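Local structure of GGDEF and EAL domain-containing protein (Vibrio cholerae O1 str. 2010EL-1786, 6PWK) at residues H246-D249 against Q250-E254; F283-W286 against I287-L291; E193-N197 against D198-F202; R255-Q258 against Q259-G263. The protein binds the second messenger cyclic di-GMP and probably acts as a LapD-type receptor that controls large surface adhesins, and so cell adhesion and biofilm formation. All blocks are in the same frame, centred on the assembly; numbering follows the deposited sequence.

Contact 1: residues H246-D249 against Q250-E254. With C2E (9,9'-[(2R,3R,3aS,5S,7aR,9R,10R,10aS,12S,14aR)-3,5,10,12-tetrahydroxy-5,12-dioxidooctahydro-2H,7H-difuro[3,2-d:3',2'-j][1,3,7,9,2,8]tetraoxadiphosphacyclododecine-2,9-diyl]bis(2-amino-1,9-dihydro-6H-purin-6-one)), chain C.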
loop_
_atom_site.group_PDB
_atom_site.type_symbol
_atom_site.label_atom_id
_atom_site.label_comp_id
_atom_site.label_asym_id
_atom_site.label_seq_id
_atom_site.Cartn_x
_atom_site.Cartn_y
_atom_site.Cartn_z
ATOM N N HIS A 246 8.661 -8.620 -8.929
ATOM C CA HIS A 246 8.298 -10.030 -8.826
ATOM C C HIS A 246 8.245 -10.698 -10.194
ATOM O O HIS A 246 8.455 -11.910 -10.294
ATOM C CB HIS A 246 6.965 -10.186 -8.094
ATOM C CG HIS A 246 5.802 -9.579 -8.813
ATOM N ND1 HIS A 246 5.494 -8.238 -8.729
ATOM C CD2 HIS A 246 4.869 -10.129 -9.624
ATOM C CE1 HIS A 246 4.422 -7.988 -9.460
ATOM N NE2 HIS A 246 4.024 -9.120 -10.013
ATOM N N ILE A 247 7.971 -9.933 -11.255
ATOM C CA ILE A 247 8.086 -10.481 -12.604
ATOM C C ILE A 247 9.523 -10.900 -12.876
ATOM O O ILE A 247 9.783 -11.969 -13.444
ATOM C CB ILE A 247 7.596 -9.460 -13.649
ATOM C CG1 ILE A 247 6.079 -9.279 -13.567
ATOM C CG2 ILE A 247 8.012 -9.884 -15.052
ATOM C CD1 ILE A 247 5.652 -8.110 -12.712
ATOM N N PHE A 248 10.480 -10.068 -12.462
ATOM C CA PHE A 248 11.888 -10.382 -12.665
ATOM C C PHE A 248 12.329 -11.549 -11.791
ATOM O O PHE A 248 13.061 -12.433 -12.253
ATOM C CB PHE A 248 12.728 -9.135 -12.386
ATOM C CG PHE A 248 14.197 -9.402 -12.269
ATOM C CD1 PHE A 248 14.970 -9.608 -13.398
ATOM C CD2 PHE A 248 14.811 -9.427 -11.027
ATOM C CE1 PHE A 248 16.324 -9.845 -13.289
ATOM C CE2 PHE A 248 16.165 -9.664 -10.914
ATOM C CZ PHE A 248 16.922 -9.873 -12.047
ATOM N N ASP A 249 11.892 -11.577 -10.530
ATOM C CA ASP A 249 12.292 -12.659 -9.636
ATOM C C ASP A 249 11.685 -13.989 -10.061
ATOM O O ASP A 249 12.337 -15.035 -9.958
ATOM C CB ASP A 249 11.904 -12.327 -8.196
ATOM C CG ASP A 249 12.901 -11.403 -7.523
ATOM O OD1 ASP A 249 14.064 -11.358 -7.973
ATOM O OD2 ASP A 249 12.524 -10.727 -6.542
ATOM N N GLN A 250 10.441 -13.975 -10.543
ATOM C CA GLN A 250 9.819 -15.217 -10.988
ATOM C C GLN A 250 10.522 -15.780 -12.217
ATOM O O GLN A 250 10.624 -17.002 -12.374
ATOM C CB GLN A 250 8.333 -14.992 -11.268
ATOM C CG GLN A 250 7.490 -14.861 -10.009
ATOM C CD GLN A 250 6.117 -14.279 -10.276
ATOM O OE1 GLN A 250 5.555 -13.575 -9.435
ATOM N NE2 GLN A 250 5.567 -14.569 -11.449
ATOM N N TYR A 251 11.017 -14.908 -13.097
ATOM C CA TYR A 251 11.763 -15.378 -14.260
ATOM C C TYR A 251 13.085 -16.011 -13.842
ATOM O O TYR A 251 13.452 -17.086 -14.330
ATOM C CB TYR A 251 12.001 -14.227 -15.236
ATOM C CG TYR A 251 12.898 -14.594 -16.395
ATOM C CD1 TYR A 251 12.397 -15.270 -17.501
ATOM C CD2 TYR A 251 14.249 -14.267 -16.384
ATOM C CE1 TYR A 251 13.215 -15.610 -18.563
ATOM C CE2 TYR A 251 15.074 -14.604 -17.440
ATOM C CZ TYR A 251 14.552 -15.274 -18.526
ATOM O OH TYR A 251 15.370 -15.609 -19.581
ATOM N N VAL A 252 13.814 -15.354 -12.936
ATOM C CA VAL A 252 15.092 -15.887 -12.474
ATOM C C VAL A 252 14.893 -17.227 -11.779
ATOM O O VAL A 252 15.649 -18.179 -12.008
ATOM C CB VAL A 252 15.791 -14.869 -11.556
ATOM C CG1 VAL A 252 17.028 -15.487 -10.917
ATOM C CG2 VAL A 252 16.155 -13.612 -12.337
ATOM N N ILE A 253 13.869 -17.327 -10.926
ATOM C CA ILE A 253 13.611 -18.578 -10.213
ATOM C C ILE A 253 13.276 -19.693 -11.194
ATOM O O ILE A 253 13.734 -20.832 -11.043
ATOM C CB ILE A 253 12.495 -18.381 -9.172
ATOM C CG1 ILE A 253 12.961 -17.443 -8.059
ATOM C CG2 ILE A 253 12.064 -19.717 -8.588
ATOM C CD1 ILE A 253 11.864 -17.052 -7.096
ATOM N N GLU A 254 12.477 -19.384 -12.219
ATOM C CA GLU A 254 12.159 -20.384 -13.234
ATOM C C GLU A 254 13.417 -20.854 -13.952
ATOM O O GLU A 254 13.635 -22.059 -14.119
ATOM C CB GLU A 254 11.146 -19.818 -14.230
ATOM C CG GLU A 254 9.725 -19.747 -13.697
ATOM C CD GLU A 254 8.775 -19.070 -14.666
ATOM O OE1 GLU A 254 9.256 -18.391 -15.597
ATOM O OE2 GLU A 254 7.546 -19.218 -14.495
HETATM P P1 C2E C . 24.494 -8.719 -3.890
HETATM O O2P C2E C . 23.594 -9.673 -3.152
HETATM O O1P C2E C . 25.351 -8.091 -2.826
HETATM O "O5'" C2E C . 25.550 -9.508 -4.862
HETATM C "C5'" C2E C . 26.903 -9.226 -4.723
HETATM C "C4'" C2E C . 27.251 -8.170 -5.809
HETATM O "O4'" C2E C . 28.481 -7.772 -5.678
HETATM C "C3'" C2E C . 27.219 -8.796 -7.216
HETATM O "O3'" C2E C . 27.218 -7.776 -8.093
HETATM C "C2'" C2E C . 28.601 -9.465 -7.259
HETATM O "O2'" C2E C . 28.974 -9.779 -8.668
HETATM C "C1'" C2E C . 29.331 -8.460 -6.864
HETATM N N9 C2E C . 30.635 -8.668 -6.289
HETATM C C8 C2E C . 30.555 -9.999 -6.040
HETATM N N7 C2E C . 31.733 -10.360 -5.471
HETATM C C5 C2E C . 32.505 -9.284 -5.366
HETATM C C6 C2E C . 33.919 -9.027 -4.815
HETATM O O6 C2E C . 34.580 -9.900 -4.362
HETATM N N1 C2E C . 34.466 -7.705 -4.852
HETATM C C2 C2E C . 33.720 -6.597 -5.389
HETATM N N2 C2E C . 34.227 -5.229 -5.449
HETATM N N3 C2E C . 32.386 -6.874 -5.896
HETATM C C4 C2E C . 31.810 -8.243 -5.868
HETATM P P11 C2E C . 26.008 -7.901 -9.221
HETATM O O21 C2E C . 26.089 -9.021 -10.223
HETATM O O11 C2E C . 26.063 -6.633 -10.036
HETATM O O5A C2E C . 24.662 -7.862 -8.265
HETATM C C5A C2E C . 24.410 -6.583 -7.750
HETATM C C4A C2E C . 23.141 -6.587 -6.997
HETATM O O4A C2E C . 22.144 -6.762 -7.823
HETATM C C3A C2E C . 23.107 -7.867 -5.903
HETATM O O3A C2E C . 23.703 -7.443 -4.589
HETATM C C2A C2E C . 21.925 -8.150 -5.760
HETATM O O2A C2E C . 21.325 -7.337 -4.643
HETATM C C1A C2E C . 21.231 -7.784 -7.184
HETATM N N91 C2E C . 21.113 -8.859 -7.929
HETATM C C81 C2E C . 22.027 -9.474 -8.694
HETATM N N71 C2E C . 21.403 -10.530 -9.251
HETATM C C51 C2E C . 20.142 -10.549 -8.830
HETATM C C61 C2E C . 18.980 -11.492 -9.118
HETATM O O61 C2E C . 19.160 -12.402 -9.846
HETATM N N11 C2E C . 17.697 -11.282 -8.521
HETATM C C21 C2E C . 17.491 -10.169 -7.637
HETATM N N21 C2E C . 16.184 -9.959 -7.032
HETATM N N31 C2E C . 18.615 -9.272 -7.365
HETATM C C41 C2E C . 19.950 -9.498 -7.994
#
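At F248 chi1 is 167°, which swings the ring to the carbonyl side of its residue; V252, one turn later, has CG1 trans to N, leaving CG2 to meet the ring. That methyl lies over one ring face, 20° off the normal, in a CH-pi contact of 4.0 Å between V252 CG2 and the F248 centroid. It is displaced toward the rim, where V252 CG2 is 3.8 Å from F248 CZ. The ring also borders a guanine of cyclic di-GMP, with F248 CE2 3.3 Å from C2E N11, and V252 CG1 stands 3.9 Å from C2E O61. D249 recognises the exocyclic amine of this base: C2E N21 donates to D249 OD1 at 2.7 Å, nearly straight (163°). The other carboxylate oxygen, OD2, accepts from S277 OG and A274 N, so the group is gripped at both oxygens and its rotation is fixed. On another flank Q250 runs alongside H246, its OE1 in plane at the imidazole edge, 3.5 Å from H246 CD2. Helix 245-261 thus presents F248 and V252 to strand 214-225 at S221, Q250 and I253 to helix 281-292, and I247 to helix 184-197.

Contact 2: residues F283-W286 against I287-L291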
loop_
_atom_site.group_PDB
_atom_site.type_symbol
_atom_site.label_atom_id
_atom_site.label_comp_id
_atom_site.label_asym_id
_atom_site.label_seq_id
_atom_site.Cartn_x
_atom_site.Cartn_y
_atom_site.Cartn_z
ATOM N N PHE A 283 3.122 -13.084 -5.386
ATOM C CA PHE A 283 4.427 -13.734 -5.429
ATOM C C PHE A 283 4.565 -14.780 -4.330
ATOM O O PHE A 283 5.230 -15.804 -4.529
ATOM C CB PHE A 283 5.530 -12.682 -5.316
ATOM C CG PHE A 283 6.920 -13.246 -5.348
ATOM C CD1 PHE A 283 7.448 -13.760 -6.524
ATOM C CD2 PHE A 283 7.707 -13.252 -4.209
ATOM C CE1 PHE A 283 8.729 -14.277 -6.555
ATOM C CE2 PHE A 283 8.989 -13.765 -4.236
ATOM C CZ PHE A 283 9.499 -14.279 -5.411
ATOM N N ILE A 284 3.945 -14.546 -3.171
ATOM C CA ILE A 284 4.006 -15.524 -2.088
ATOM C C ILE A 284 3.203 -16.770 -2.447
ATOM O O ILE A 284 3.604 -17.895 -2.128
ATOM C CB ILE A 284 3.527 -14.892 -0.768
ATOM C CG1 ILE A 284 4.349 -13.639 -0.454
ATOM C CG2 ILE A 284 3.630 -15.891 0.379
ATOM C CD1 ILE A 284 4.012 -13.003 0.878
ATOM N N ARG A 285 2.058 -16.592 -3.111
ATOM C CA ARG A 285 1.324 -17.744 -3.623
ATOM C C ARG A 285 2.092 -18.431 -4.744
ATOM O O ARG A 285 2.108 -19.664 -4.831
ATOM C CB ARG A 285 -0.056 -17.318 -4.127
ATOM C CG ARG A 285 -1.054 -16.947 -3.052
ATOM C CD ARG A 285 -2.407 -16.659 -3.682
ATOM N NE ARG A 285 -3.006 -17.859 -4.265
ATOM C CZ ARG A 285 -3.998 -17.846 -5.150
ATOM N NH1 ARG A 285 -4.501 -16.692 -5.568
ATOM N NH2 ARG A 285 -4.483 -18.985 -5.624
ATOM N N TRP A 286 2.728 -17.641 -5.613
ATOM C CA TRP A 286 3.462 -18.198 -6.745
ATOM C C TRP A 286 4.583 -19.119 -6.282
ATOM O O TRP A 286 4.800 -20.188 -6.868
ATOM C CB TRP A 286 4.018 -17.059 -7.602
ATOM C CG TRP A 286 4.714 -17.494 -8.855
ATOM C CD1 TRP A 286 4.166 -17.604 -10.100
ATOM C CD2 TRP A 286 6.094 -17.857 -8.990
ATOM N NE1 TRP A 286 5.117 -18.020 -11.000
ATOM C CE2 TRP A 286 6.310 -18.181 -10.345
ATOM C CE3 TRP A 286 7.167 -17.943 -8.097
ATOM C CZ2 TRP A 286 7.552 -18.586 -10.827
ATOM C CZ3 TRP A 286 8.401 -18.345 -8.578
ATOM C CH2 TRP A 286 8.582 -18.662 -9.931
ATOM N N ILE A 287 5.305 -18.726 -5.229
ATOM C CA ILE A 287 6.411 -19.542 -4.735
ATOM C C ILE A 287 5.907 -20.901 -4.266
ATOM O O ILE A 287 6.511 -21.938 -4.566
ATOM C CB ILE A 287 7.166 -18.793 -3.621
ATOM C CG1 ILE A 287 8.250 -17.903 -4.228
ATOM C CG2 ILE A 287 7.778 -19.765 -2.623
ATOM C CD1 ILE A 287 9.370 -18.681 -4.889
ATOM N N SER A 288 4.785 -20.921 -3.541
ATOM C CA SER A 288 4.240 -22.187 -3.062
ATOM C C SER A 288 3.809 -23.079 -4.219
ATOM O O SER A 288 4.020 -24.296 -4.186
ATOM C CB SER A 288 3.060 -21.930 -2.127
ATOM O OG SER A 288 3.315 -20.827 -1.276
ATOM N N GLN A 289 3.201 -22.490 -5.251
ATOM C CA GLN A 289 2.704 -23.283 -6.369
ATOM C C GLN A 289 3.846 -23.863 -7.194
ATOM O O GLN A 289 3.802 -25.034 -7.590
ATOM C CB GLN A 289 1.785 -22.426 -7.240
ATOM C CG GLN A 289 0.539 -21.925 -6.525
ATOM C CD GLN A 289 -0.210 -20.871 -7.321
ATOM O OE1 GLN A 289 0.357 -20.214 -8.194
ATOM N NE2 GLN A 289 -1.494 -20.707 -7.022
ATOM N N THR A 290 4.880 -23.064 -7.458
ATOM C CA THR A 290 5.984 -23.548 -8.281
ATOM C C THR A 290 6.890 -24.499 -7.510
ATOM O O THR A 290 7.361 -25.494 -8.070
ATOM C CB THR A 290 6.792 -22.370 -8.828
ATOM O OG1 THR A 290 7.354 -21.625 -7.740
ATOM C CG2 THR A 290 5.904 -21.462 -9.656
ATOM N N LEU A 291 7.152 -24.213 -6.232
ATOM C CA LEU A 291 8.008 -25.098 -5.448
ATOM C C LEU A 291 7.381 -26.473 -5.267
ATOM O O LEU A 291 8.102 -27.472 -5.157
ATOM C CB LEU A 291 8.316 -24.475 -4.087
ATOM C CG LEU A 291 9.381 -23.378 -4.031
ATOM C CD1 LEU A 291 9.640 -22.962 -2.590
ATOM C CD2 LEU A 291 10.665 -23.844 -4.693
#
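W286 and T290 form the tight part of this helical turn. T290 CG2 stands over the centre of the indole six-membered ring, 18° off the normal and 3.5 Å from the W286 centroid, which defines a CH-pi contact. T290 OG1 sits between its own backbone N and carbonyl carbon (chi1 62°), a position from which it reaches back to W286 O at 3.1 Å. Since T290 N also donates to W286 O, at 2.9 Å, one carbonyl is gripped twice. I287 extends the packing on two fronts: its CG1 lies over a face of the F283 ring, 4.0 Å from F283 CZ, while I287 CD1 approaches W286 CZ3 at 3.8 Å. S288 OG adds a bond to I284 O, in the carbonyl plane. The looser side belongs to R285 and exposed Q289, whose guanidinium and amide planes are 71° apart; R285 NH2 and Q289 NE2 come no closer than 3.7 Å. The guanidinium is instead engaged by the second subunit, in a salt bridge with its E348 and a hydrogen bond with its H315. Helix 281-292 packs F283, W286 and I287 on helix 245-261, I284 and I287 on helix 314-326, and I287 and L291 on strand 301-305.

Contact 3: residues E193-N197 against D198-F202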
loop_
_atom_site.group_PDB
_atom_site.type_symbol
_atom_site.label_atom_id
_atom_site.label_comp_id
_atom_site.label_asym_id
_atom_site.label_seq_id
_atom_site.Cartn_x
_atom_site.Cartn_y
_atom_site.Cartn_z
ATOM N N GLU A 193 11.484 -6.744 -22.172
ATOM C CA GLU A 193 12.052 -7.139 -23.455
ATOM C C GLU A 193 13.133 -8.197 -23.268
ATOM O O GLU A 193 13.187 -9.183 -24.013
ATOM C CB GLU A 193 12.607 -5.909 -24.171
ATOM C CG GLU A 193 12.971 -6.122 -25.625
ATOM C CD GLU A 193 13.518 -4.865 -26.271
ATOM O OE1 GLU A 193 13.759 -4.879 -27.496
ATOM O OE2 GLU A 193 13.707 -3.861 -25.552
ATOM N N ALA A 194 13.995 -8.016 -22.263
ATOM C CA ALA A 194 15.053 -8.987 -22.002
ATOM C C ALA A 194 14.481 -10.317 -21.536
ATOM O O ALA A 194 15.005 -11.383 -21.885
ATOM C CB ALA A 194 16.027 -8.432 -20.965
ATOM N N ILE A 195 13.412 -10.278 -20.739
ATOM C CA ILE A 195 12.764 -11.514 -20.313
ATOM C C ILE A 195 12.134 -12.221 -21.507
ATOM O O ILE A 195 12.230 -13.445 -21.643
ATOM C CB ILE A 195 11.726 -11.215 -19.214
ATOM C CG1 ILE A 195 12.425 -10.771 -17.929
ATOM C CG2 ILE A 195 10.842 -12.427 -18.962
ATOM C CD1 ILE A 195 11.472 -10.391 -16.816
ATOM N N HIS A 196 11.503 -11.457 -22.403
ATOM C CA HIS A 196 10.775 -12.060 -23.513
ATOM C C HIS A 196 11.722 -12.702 -24.522
ATOM O O HIS A 196 11.415 -13.762 -25.080
ATOM C CB HIS A 196 9.900 -11.006 -24.192
ATOM C CG HIS A 196 8.895 -11.575 -25.144
ATOM N ND1 HIS A 196 8.977 -11.398 -26.509
ATOM C CD2 HIS A 196 7.783 -12.316 -24.927
ATOM C CE1 HIS A 196 7.960 -12.006 -27.091
ATOM N NE2 HIS A 196 7.220 -12.571 -26.154
ATOM N N ASN A 197 12.874 -12.081 -24.767
ATOM C CA ASN A 197 13.819 -12.554 -25.768
ATOM C C ASN A 197 14.935 -13.409 -25.182
ATOM O O ASN A 197 15.837 -13.817 -25.924
ATOM C CB ASN A 197 14.426 -11.366 -26.523
ATOM C CG ASN A 197 13.373 -10.509 -27.199
ATOM O OD1 ASN A 197 13.083 -10.680 -28.384
ATOM N ND2 ASN A 197 12.797 -9.577 -26.449
ATOM N N ASP A 198 14.899 -13.689 -23.879
ATOM C CA ASP A 198 15.905 -14.519 -23.215
ATOM C C ASP A 198 17.314 -13.968 -23.439
ATOM O O ASP A 198 18.241 -14.689 -23.814
ATOM C CB ASP A 198 15.798 -15.975 -23.671
ATOM C CG ASP A 198 14.534 -16.651 -23.174
ATOM O OD1 ASP A 198 14.424 -16.890 -21.953
ATOM O OD2 ASP A 198 13.643 -16.930 -24.004
ATOM N N TRP A 199 17.466 -12.667 -23.204
ATOM C CA TRP A 199 18.758 -12.002 -23.274
ATOM C C TRP A 199 19.557 -12.131 -21.986
ATOM O O TRP A 199 20.608 -11.493 -21.862
ATOM C CB TRP A 199 18.572 -10.518 -23.604
ATOM C CG TRP A 199 18.090 -10.257 -24.994
ATOM C CD1 TRP A 199 18.169 -11.101 -26.063
ATOM C CD2 TRP A 199 17.444 -9.070 -25.466
ATOM N NE1 TRP A 199 17.617 -10.509 -27.174
ATOM C CE2 TRP A 199 17.164 -9.261 -26.833
ATOM C CE3 TRP A 199 17.076 -7.863 -24.865
ATOM C CZ2 TRP A 199 16.533 -8.292 -27.609
ATOM C CZ3 TRP A 199 16.449 -6.902 -25.636
ATOM C CH2 TRP A 199 16.185 -7.120 -26.993
ATOM N N PHE A 200 19.090 -12.936 -21.038
ATOM C CA PHE A 200 19.696 -12.978 -19.716
ATOM C C PHE A 200 20.921 -13.881 -19.689
ATOM O O PHE A 200 20.963 -14.925 -20.345
ATOM C CB PHE A 200 18.676 -13.458 -18.681
ATOM C CG PHE A 200 17.831 -12.355 -18.115
ATOM C CD1 PHE A 200 16.761 -11.842 -18.831
ATOM C CD2 PHE A 200 18.106 -11.829 -16.865
ATOM C CE1 PHE A 200 15.986 -10.825 -18.309
ATOM C CE2 PHE A 200 17.334 -10.814 -16.339
ATOM C CZ PHE A 200 16.273 -10.311 -17.061
ATOM N N THR A 201 21.924 -13.460 -18.923
ATOM C CA THR A 201 23.094 -14.265 -18.608
ATOM C C THR A 201 23.188 -14.416 -17.096
ATOM O O THR A 201 22.704 -13.564 -16.344
ATOM C CB THR A 201 24.381 -13.634 -19.154
ATOM O OG1 THR A 201 24.592 -12.362 -18.530
ATOM C CG2 THR A 201 24.287 -13.444 -20.662
ATOM N N PHE A 202 23.813 -15.504 -16.651
ATOM C CA PHE A 202 23.862 -15.829 -15.234
ATOM C C PHE A 202 25.280 -16.187 -14.816
ATOM O O PHE A 202 26.012 -16.845 -15.558
ATOM C CB PHE A 202 22.914 -16.984 -14.897
ATOM C CG PHE A 202 21.473 -16.683 -15.188
ATOM C CD1 PHE A 202 20.690 -16.024 -14.256
ATOM C CD2 PHE A 202 20.906 -17.049 -16.396
ATOM C CE1 PHE A 202 19.368 -15.742 -14.521
ATOM C CE2 PHE A 202 19.582 -16.770 -16.668
ATOM C CZ PHE A 202 18.812 -16.115 -15.727
#
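N197 and W199 lie side by side and point the same way, the asparagine amide stacked on the indole with planes 19° apart. The approach is made chiefly by N197 CB, which stands over one face of the five-membered ring, 3.5 Å from the W199 centroid, and 3.4 Å from W199 NE1. With CG beside its own backbone N (chi1 -69°), W199 sweeps its indole back along the last helical turn, and the benzo end arrives at E193. There the glutamate chain, extended throughout, crosses the ring obliquely: E193 CG is 3.6 Å from W199 CZ3. The carboxylate is tilted against the indole, with E193 OE1 3.3 Å from W199 CH2, while OE2 forms a salt bridge with K225 on the next strand. F200 is oriented differently, presenting its rim to the helix, with A194 O and I195 N near the ring plane at the edge. Its CE1 corner touches two aliphatic groups, F200 CE1 being 3.6 Å from A194 CB and equally 3.6 Å from I195 CG1. D198, with positive phi, makes the turn between N197 and W199, and its OD1 is hydrogen-bonded to Y251 OH. The backbone evidence is consistent: W199 N reaches five residues back to A194 O at 3.1 Å (160°), whereas the bond from D198 N to I195 O is weak at 3.5 Å. Together these features define a Schellman motif, which here turns the chain out of helix 184-197 toward strand 200-209, the strand that pairs with 214-225 in the EAL-domain sheet.

Contact 4: residues R255-Q258 against Q259-G263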
loop_
_atom_site.group_PDB
_atom_site.type_symbol
_atom_site.label_atom_id
_atom_site.label_comp_id
_atom_site.label_asym_id
_atom_site.label_seq_id
_atom_site.Cartn_x
_atom_site.Cartn_y
_atom_site.Cartn_z
ATOM N N ARG A 255 14.268 -19.912 -14.371
ATOM C CA ARG A 255 15.484 -20.276 -15.095
ATOM C C ARG A 255 16.433 -21.084 -14.218
ATOM O O ARG A 255 17.076 -22.027 -14.692
ATOM C CB ARG A 255 16.177 -19.020 -15.622
ATOM C CG ARG A 255 15.357 -18.248 -16.644
ATOM C CD ARG A 255 15.427 -18.886 -18.023
ATOM N NE ARG A 255 16.585 -18.420 -18.782
ATOM C CZ ARG A 255 17.736 -19.077 -18.877
ATOM N NH1 ARG A 255 17.893 -20.242 -18.263
ATOM N NH2 ARG A 255 18.731 -18.570 -19.591
ATOM N N VAL A 256 16.532 -20.732 -12.935
ATOM C CA VAL A 256 17.403 -21.473 -12.027
ATOM C C VAL A 256 16.883 -22.890 -11.816
ATOM O O VAL A 256 17.656 -23.855 -11.815
ATOM C CB VAL A 256 17.549 -20.717 -10.693
ATOM C CG1 VAL A 256 18.191 -21.607 -9.643
ATOM C CG2 VAL A 256 18.369 -19.450 -10.892
ATOM N N ILE A 257 15.567 -23.042 -11.643
ATOM C CA ILE A 257 14.997 -24.367 -11.414
ATOM C C ILE A 257 15.166 -25.247 -12.648
ATOM O O ILE A 257 15.419 -26.453 -12.534
ATOM C CB ILE A 257 13.522 -24.246 -10.987
ATOM C CG1 ILE A 257 13.430 -23.671 -9.572
ATOM C CG2 ILE A 257 12.819 -25.596 -11.058
ATOM C CD1 ILE A 257 12.017 -23.472 -9.081
ATOM N N GLN A 258 15.044 -24.661 -13.844
ATOM C CA GLN A 258 15.322 -25.408 -15.068
ATOM C C GLN A 258 16.725 -26.000 -15.043
ATOM O O GLN A 258 16.927 -27.159 -15.426
ATOM C CB GLN A 258 15.158 -24.507 -16.291
ATOM C CG GLN A 258 13.752 -23.988 -16.529
ATOM C CD GLN A 258 13.723 -22.886 -17.571
ATOM O OE1 GLN A 258 14.599 -22.808 -18.432
ATOM N NE2 GLN A 258 12.719 -22.018 -17.489
ATOM N N GLN A 259 17.710 -25.218 -14.591
ATOM C CA GLN A 259 19.081 -25.716 -14.514
ATOM C C GLN A 259 19.207 -26.850 -13.506
ATOM O O GLN A 259 19.937 -27.820 -13.742
ATOM C CB GLN A 259 20.034 -24.574 -14.164
ATOM C CG GLN A 259 20.370 -23.665 -15.333
ATOM C CD GLN A 259 21.175 -24.377 -16.402
ATOM O OE1 GLN A 259 21.883 -25.345 -16.122
ATOM N NE2 GLN A 259 21.066 -23.904 -17.638
ATOM N N LEU A 260 18.508 -26.749 -12.373
ATOM C CA LEU A 260 18.551 -27.830 -11.393
ATOM C C LEU A 260 17.823 -29.067 -11.904
ATOM O O LEU A 260 18.238 -30.198 -11.621
ATOM C CB LEU A 260 17.954 -27.363 -10.065
ATOM C CG LEU A 260 18.762 -26.307 -9.309
ATOM C CD1 LEU A 260 18.105 -25.977 -7.978
ATOM C CD2 LEU A 260 20.192 -26.778 -9.100
ATOM N N GLU A 261 16.740 -28.875 -12.663
ATOM C CA GLU A 261 16.036 -30.013 -13.245
ATOM C C GLU A 261 16.909 -30.760 -14.244
ATOM O O GLU A 261 16.705 -31.958 -14.473
ATOM C CB GLU A 261 14.740 -29.550 -13.915
ATOM C CG GLU A 261 13.674 -29.054 -12.948
ATOM C CD GLU A 261 13.018 -30.177 -12.169
ATOM O OE1 GLU A 261 12.944 -31.305 -12.699
ATOM O OE2 GLU A 261 12.576 -29.930 -11.026
ATOM N N LYS A 262 17.888 -30.078 -14.845
ATOM C CA LYS A 262 18.819 -30.733 -15.760
ATOM C C LYS A 262 19.835 -31.608 -15.042
ATOM O O LYS A 262 20.745 -32.119 -15.705
ATOM C CB LYS A 262 19.542 -29.689 -16.616
ATOM C CG LYS A 262 18.615 -28.907 -17.537
ATOM C CD LYS A 262 19.344 -28.328 -18.746
ATOM C CE LYS A 262 20.289 -27.201 -18.368
ATOM N NZ LYS A 262 20.887 -26.571 -19.580
ATOM N N GLY A 263 19.708 -31.786 -13.729
ATOM C CA GLY A 263 20.621 -32.630 -12.978
ATOM C C GLY A 263 22.070 -32.206 -13.039
ATOM O O GLY A 263 22.953 -33.010 -12.726
#
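E261 lies alongside I257, one turn earlier on the helix, and both side chains point the same way. At the root of the glutamate, E261 CB is 3.5 Å from I257 O and also borders Q258 O. The next atom goes deeper over the same carbonyl, E261 CG standing 3.2 Å from I257 O; CG is anti to its own carbonyl carbon, which places it beside the backbone N and over the preceding turn. That carbon also supplies the apolar touch, at 4.0 Å from E261 CG to I257 CG2. Beyond CG the chain bends (chi2 -73°); CD and OE1 stand farther from I257, and OE2 only skirts it, 4.3 Å from E261 OE2 to I257 CG2. The side chain rests on H294 and S296. Under this pair the backbone is firmly bonded, E261 N donating to I257 O at 2.8 Å. The following bond shows the helix giving way: K262 N reaches Q258 O at 3.1 Å with an N-H...O angle of only 135°. K262 is the first residue to leave helical geometry, although its CG still lies 3.2 Å from Q258 O. G263 then takes a positive phi, which favours glycine, while its N closes back on L260 O at 3.0 Å. R255 folds its chain through three successive bends, and its NE is hydrogen-bonded to Y251 OH. This terminal part of helix 245-261 packs V256 and L260 on strand 269-272, and V256, I257 and L260 on L301 of strand 301-305, while R255 and Q259 border strand 200-209.

In the fold
All four contacts lie in the EAL domain, in the chain order 3, 1, 4, 2. Contacts 1 and 4 occupy consecutive parts of helix 245-261, their centres 14 Å apart; contact 1 forms part of the cyclic di-GMP pocket and contact 4 ends the helix. Contact 2, on helix 281-292, packs against contact 1 at a centre distance of 11 Å, with I253 CD1 3.7 Å from I287 CD1. Contact 3 is equally far from contact 1, meeting Y251 through D198 and F200, and its F202 packs on R255 of contact 4, centres 16 Å apart. Helix 245-261 therefore joins the entry to strand 200-209, the ligand pocket and a helix touching the second subunit.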